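Local coordinates for protein aminopeptidase C (PDB 4K7C) that probably removes amino acids from the N-termini of peptides as a hexameric cysteine aminopeptidase of the papain-like, bleomycin hydrolase type, at residues V46-T58 with T369-K382. Residues are numbered along the deposited sequence; the frame is centred on the assembly and turned at random. Where two conformers were deposited one is given.
Sequences VAMTPTFSIELDT and TGVDLVDGKPTKWK
Phe52 lies across the hairpin of strands 364-374 and 377-384, its ring covered on one face by Lys382. In this papain-like (clan CA) fold, segment 46-58 adds a short antiparallel edge strand to the hairpin: Ile54 N and O both bond to Val371, and Leu56 N reaches Thr369 O at 2.8 Å. Lys382 CB stands 3.5 Å from the Phe52 ring centroid and 12° off the ring normal, a CH-pi contact over the face, while Asp372 N meets the ring edge in plane. The Phe52 and Lys382 side chains cross at about a right angle. With CG anti to its backbone N (chi1 179°) and the chain extended beyond, Lys382 runs past the ring to Glu55, where NZ and OE2 form a 2.8 Å salt bridge on the anti side of the carboxylate. On the other sheet face, Ile54 lies alongside Val371 and packs CD1 tightly against Leu373 CD1, 3.4 Å away. Ser53 is held twice: its N donates to Asp372 OD1, and its OG accepts from Leu373 N in a nearly straight bond of 165°. Phe52 O accepts a hydrogen bond from Arg231 of the second subunit, which places this edge beside a subunit interface. Farther along, extended Lys380 reaches the C-terminal end of helix 42-47, where its NZ donates to Ala47 O at 3.0 Å and also to water 1. The same NZ lies in the carbonyl plane of Thr49, on a lone pair of Thr49 O at 2.6 Å, an oxygen that also accepts from Thr51 N.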
loop_
_atom_site.group_PDB
_atom_site.type_symbol
_atom_site.label_atom_id
_atom_site.label_comp_id
_atom_site.label_asym_id
_atom_site.label_seq_id
_atom_site.Cartn_x
_atom_site.Cartn_y
_atom_site.Cartn_z
ATOM N N VAL A 46 -11.865 -22.072 -19.433
ATOM C CA VAL A 46 -11.223 -23.163 -20.140
ATOM C C VAL A 46 -11.316 -23.000 -21.677
ATOM O O VAL A 46 -10.289 -23.133 -22.367
ATOM C CB VAL A 46 -11.715 -24.527 -19.615
ATOM C CG1 VAL A 46 -11.239 -25.707 -20.451
ATOM C CG2 VAL A 46 -11.331 -24.650 -18.106
ATOM N N ALA A 47 -12.504 -22.708 -22.181
ATOM C CA ALA A 47 -12.751 -22.584 -23.625
ATOM C C ALA A 47 -12.007 -21.423 -24.222
ATOM O O ALA A 47 -11.700 -21.448 -25.383
ATOM C CB ALA A 47 -14.261 -22.449 -23.888
HETATM N N MSE A 48 -11.747 -20.397 -23.426
HETATM C CA MSE A 48 -11.212 -19.085 -23.900
HETATM C C MSE A 48 -9.725 -18.971 -23.723
HETATM O O MSE A 48 -9.157 -17.885 -23.659
HETATM C CB MSE A 48 -11.964 -17.957 -23.281
HETATM C CG MSE A 48 -13.442 -17.976 -23.667
HETATM SE SE MSE A 48 -13.598 -17.540 -25.618
HETATM C CE MSE A 48 -14.308 -19.245 -26.260
ATOM N N THR A 49 -9.021 -20.083 -23.657
ATOM C CA THR A 49 -7.565 -19.993 -23.554
ATOM C C THR A 49 -7.042 -19.261 -24.784
ATOM O O THR A 49 -7.561 -19.431 -25.885
ATOM C CB THR A 49 -6.863 -21.341 -23.540
ATOM O OG1 THR A 49 -7.187 -22.000 -24.758
ATOM C CG2 THR A 49 -7.254 -22.107 -22.306
ATOM N N PRO A 50 -6.062 -18.388 -24.583
ATOM C CA PRO A 50 -5.666 -17.460 -25.661
ATOM C C PRO A 50 -4.694 -18.122 -26.659
ATOM O O PRO A 50 -3.515 -17.798 -26.674
ATOM C CB PRO A 50 -5.045 -16.308 -24.860
ATOM C CG PRO A 50 -4.402 -16.995 -23.702
ATOM C CD PRO A 50 -5.465 -17.995 -23.289
ATOM N N THR A 51 -5.198 -19.120 -27.393
ATOM C CA THR A 51 -4.455 -19.717 -28.472
ATOM C C THR A 51 -5.230 -19.561 -29.772
ATOM O O THR A 51 -6.401 -19.886 -29.813
ATOM C CB THR A 51 -4.223 -21.222 -28.211
ATOM O OG1 THR A 51 -3.644 -21.366 -26.914
ATOM C CG2 THR A 51 -3.316 -21.803 -29.264
ATOM N N PHE A 52 -4.544 -19.173 -30.835
ATOM C CA PHE A 52 -5.157 -18.781 -32.087
ATOM C C PHE A 52 -4.412 -19.265 -33.311
ATOM O O PHE A 52 -3.220 -18.983 -33.483
ATOM C CB PHE A 52 -5.272 -17.260 -32.171
ATOM C CG PHE A 52 -5.884 -16.638 -30.939
ATOM C CD1 PHE A 52 -7.253 -16.484 -30.853
ATOM C CD2 PHE A 52 -5.091 -16.191 -29.903
ATOM C CE1 PHE A 52 -7.855 -15.963 -29.710
ATOM C CE2 PHE A 52 -5.649 -15.537 -28.783
ATOM C CZ PHE A 52 -7.050 -15.431 -28.684
ATOM N N SER A 53 -5.101 -20.041 -34.127
ATOM C CA SER A 53 -4.488 -20.610 -35.347
ATOM C C SER A 53 -3.970 -19.524 -36.293
ATOM O O SER A 53 -2.962 -19.741 -36.951
ATOM C CB SER A 53 -5.455 -21.619 -36.061
ATOM O OG SER A 53 -6.557 -20.976 -36.640
ATOM N N ILE A 54 -4.620 -18.357 -36.313
ATOM C CA ILE A 54 -4.127 -17.176 -37.072
ATOM C C ILE A 54 -3.822 -16.117 -36.045
ATOM O O ILE A 54 -4.713 -15.714 -35.297
ATOM C CB ILE A 54 -5.226 -16.630 -37.996
ATOM C CG1 ILE A 54 -5.550 -17.775 -38.919
ATOM C CG2 ILE A 54 -4.711 -15.333 -38.684
ATOM C CD1 ILE A 54 -6.628 -17.478 -39.877
ATOM N N GLU A 55 -2.568 -15.736 -35.953
ATOM C CA GLU A 55 -2.160 -14.764 -34.976
ATOM C C GLU A 55 -1.136 -13.816 -35.527
ATOM O O GLU A 55 -0.030 -14.254 -35.905
ATOM C CB GLU A 55 -1.601 -15.474 -33.779
ATOM C CG GLU A 55 -1.400 -14.527 -32.604
ATOM C CD GLU A 55 -0.947 -15.287 -31.347
ATOM O OE1 GLU A 55 -0.382 -16.391 -31.487
ATOM O OE2 GLU A 55 -1.146 -14.815 -30.224
ATOM N N LEU A 56 -1.440 -12.528 -35.532
ATOM C CA LEU A 56 -0.468 -11.521 -35.971
ATOM C C LEU A 56 0.496 -11.208 -34.831
ATOM O O LEU A 56 0.141 -11.261 -33.633
ATOM C CB LEU A 56 -1.167 -10.214 -36.403
ATOM C CG LEU A 56 -2.358 -10.423 -37.370
ATOM C CD1 LEU A 56 -3.027 -9.122 -37.772
ATOM C CD2 LEU A 56 -2.017 -11.235 -38.556
ATOM N N ASP A 57 1.686 -10.800 -35.216
ATOM C CA ASP A 57 2.676 -10.436 -34.217
ATOM C C ASP A 57 2.547 -8.912 -33.986
ATOM O O ASP A 57 2.958 -8.105 -34.840
ATOM C CB ASP A 57 4.022 -10.869 -34.765
ATOM C CG ASP A 57 5.165 -10.502 -33.853
ATOM O OD1 ASP A 57 4.878 -10.043 -32.694
ATOM O OD2 ASP A 57 6.337 -10.670 -34.309
ATOM N N THR A 58 1.922 -8.483 -32.889
ATOM C CA THR A 58 1.579 -7.059 -32.700
ATOM C C THR A 58 2.217 -6.379 -31.488
ATOM O O THR A 58 2.001 -5.191 -31.240
ATOM C CB THR A 58 0.061 -6.852 -32.663
ATOM O OG1 THR A 58 -0.528 -7.674 -31.644
ATOM C CG2 THR A 58 -0.631 -7.156 -34.049
ATOM N N THR A 369 -6.571 -9.064 -33.800
ATOM C CA THR A 369 -5.175 -9.440 -34.153
ATOM C C THR A 369 -4.940 -10.927 -34.314
ATOM O O THR A 369 -3.831 -11.361 -34.511
ATOM C CB THR A 369 -4.137 -8.831 -33.195
ATOM O OG1 THR A 369 -4.174 -9.527 -31.933
ATOM C CG2 THR A 369 -4.366 -7.259 -32.999
ATOM N N GLY A 370 -6.023 -11.682 -34.380
ATOM C CA GLY A 370 -5.937 -13.148 -34.450
ATOM C C GLY A 370 -7.344 -13.706 -34.430
ATOM O O GLY A 370 -8.315 -13.007 -34.076
ATOM N N VAL A 371 -7.429 -14.951 -34.886
ATOM C CA VAL A 371 -8.672 -15.754 -34.923
ATOM C C VAL A 371 -8.292 -17.186 -34.930
ATOM O O VAL A 371 -7.320 -17.541 -35.584
ATOM C CB VAL A 371 -9.627 -15.354 -36.121
ATOM C CG1 VAL A 371 -9.010 -15.699 -37.487
ATOM C CG2 VAL A 371 -11.014 -15.916 -35.872
ATOM N N ASP A 372 -8.946 -17.994 -34.091
ATOM C CA ASP A 372 -8.736 -19.426 -34.028
ATOM C C ASP A 372 -9.807 -19.990 -34.930
ATOM O O ASP A 372 -11.058 -19.842 -34.689
ATOM C CB ASP A 372 -8.928 -19.962 -32.596
ATOM C CG ASP A 372 -8.301 -21.320 -32.387
ATOM O OD1 ASP A 372 -7.292 -21.628 -33.040
ATOM O OD2 ASP A 372 -8.787 -22.059 -31.497
ATOM N N LEU A 373 -9.300 -20.746 -35.904
ATOM C CA LEU A 373 -10.191 -21.445 -36.857
ATOM C C LEU A 373 -10.074 -22.959 -36.634
ATOM O O LEU A 373 -8.981 -23.520 -36.733
ATOM C CB LEU A 373 -9.718 -21.110 -38.287
ATOM C CG LEU A 373 -9.835 -19.665 -38.728
ATOM C CD1 LEU A 373 -9.322 -19.602 -40.189
ATOM C CD2 LEU A 373 -11.224 -19.089 -38.627
ATOM N N VAL A 374 -11.177 -23.597 -36.279
ATOM C CA VAL A 374 -11.246 -25.040 -36.023
ATOM C C VAL A 374 -12.312 -25.605 -36.977
ATOM O O VAL A 374 -13.446 -25.095 -37.065
ATOM C CB VAL A 374 -11.657 -25.372 -34.569
ATOM C CG1 VAL A 374 -11.644 -26.901 -34.342
ATOM C CG2 VAL A 374 -10.685 -24.763 -33.555
ATOM N N ASP A 375 -11.913 -26.611 -37.747
ATOM C CA ASP A 375 -12.765 -27.135 -38.883
ATOM C C ASP A 375 -13.287 -25.989 -39.784
ATOM O O ASP A 375 -14.446 -25.959 -40.246
ATOM C CB ASP A 375 -13.925 -27.980 -38.351
ATOM C CG ASP A 375 -13.460 -29.151 -37.457
ATOM O OD1 ASP A 375 -12.376 -29.651 -37.697
ATOM O OD2 ASP A 375 -14.205 -29.592 -36.535
ATOM N N GLY A 376 -12.417 -25.021 -39.994
ATOM C CA GLY A 376 -12.708 -23.899 -40.910
ATOM C C GLY A 376 -13.648 -22.851 -40.352
ATOM O O GLY A 376 -14.031 -21.962 -41.076
ATOM N N LYS A 377 -14.069 -22.955 -39.085
ATOM C CA LYS A 377 -14.988 -21.946 -38.488
ATOM C C LYS A 377 -14.294 -21.232 -37.297
ATOM O O LYS A 377 -13.519 -21.827 -36.583
ATOM C CB LYS A 377 -16.242 -22.620 -37.977
ATOM C CG LYS A 377 -17.041 -23.300 -39.117
ATOM C CD LYS A 377 -18.556 -23.177 -38.891
ATOM C CE LYS A 377 -19.325 -23.796 -40.043
ATOM N NZ LYS A 377 -18.846 -23.257 -41.360
ATOM N N PRO A 378 -14.620 -19.949 -37.090
ATOM C CA PRO A 378 -13.967 -19.225 -35.995
ATOM C C PRO A 378 -14.507 -19.650 -34.637
ATOM O O PRO A 378 -15.731 -19.775 -34.482
ATOM C CB PRO A 378 -14.342 -17.792 -36.296
ATOM C CG PRO A 378 -15.606 -17.877 -37.086
ATOM C CD PRO A 378 -15.316 -19.045 -37.983
ATOM N N THR A 379 -13.642 -19.931 -33.664
ATOM C CA THR A 379 -14.169 -20.224 -32.290
ATOM C C THR A 379 -13.980 -19.058 -31.307
ATOM O O THR A 379 -14.715 -18.946 -30.305
ATOM C CB THR A 379 -13.491 -21.514 -31.774
ATOM O OG1 THR A 379 -12.084 -21.323 -31.760
ATOM C CG2 THR A 379 -13.839 -22.690 -32.670
ATOM N N LYS A 380 -12.918 -18.295 -31.565
ATOM C CA LYS A 380 -12.479 -17.223 -30.713
ATOM C C LYS A 380 -11.528 -16.302 -31.488
ATOM O O LYS A 380 -10.959 -16.706 -32.471
ATOM C CB LYS A 380 -11.824 -17.695 -29.403
ATOM C CG LYS A 380 -10.736 -18.698 -29.540
ATOM C CD LYS A 380 -10.434 -19.450 -28.250
ATOM C CE LYS A 380 -9.291 -20.447 -28.408
ATOM N NZ LYS A 380 -9.194 -21.125 -27.091
ATOM N N TRP A 381 -11.497 -15.039 -31.030
ATOM C CA TRP A 381 -10.841 -13.937 -31.703
ATOM C C TRP A 381 -9.916 -13.297 -30.688
ATOM O O TRP A 381 -10.252 -13.137 -29.477
ATOM C CB TRP A 381 -11.857 -12.892 -32.115
ATOM C CG TRP A 381 -12.934 -13.427 -33.041
ATOM C CD1 TRP A 381 -14.045 -14.105 -32.670
ATOM C CD2 TRP A 381 -13.045 -13.192 -34.451
ATOM N NE1 TRP A 381 -14.797 -14.462 -33.800
ATOM C CE2 TRP A 381 -14.189 -13.901 -34.899
ATOM C CE3 TRP A 381 -12.193 -12.562 -35.420
ATOM C CZ2 TRP A 381 -14.565 -13.940 -36.238
ATOM C CZ3 TRP A 381 -12.598 -12.549 -36.732
ATOM C CH2 TRP A 381 -13.755 -13.256 -37.141
ATOM N N LYS A 382 -8.738 -12.906 -31.176
ATOM C CA LYS A 382 -7.748 -12.251 -30.364
ATOM C C LYS A 382 -7.904 -10.747 -30.479
ATOM O O LYS A 382 -7.988 -10.156 -31.590
ATOM C CB LYS A 382 -6.333 -12.664 -30.729
ATOM C CG LYS A 382 -5.238 -12.000 -29.921
ATOM C CD LYS A 382 -3.841 -12.490 -30.287
ATOM C CE LYS A 382 -2.866 -12.084 -29.183
ATOM N NZ LYS A 382 -1.456 -12.107 -29.614
HETATM O O HOH W 1 -8.538 -23.707 -26.878
HETATM O O HOH W 2 -1.557 -10.287 -31.806
#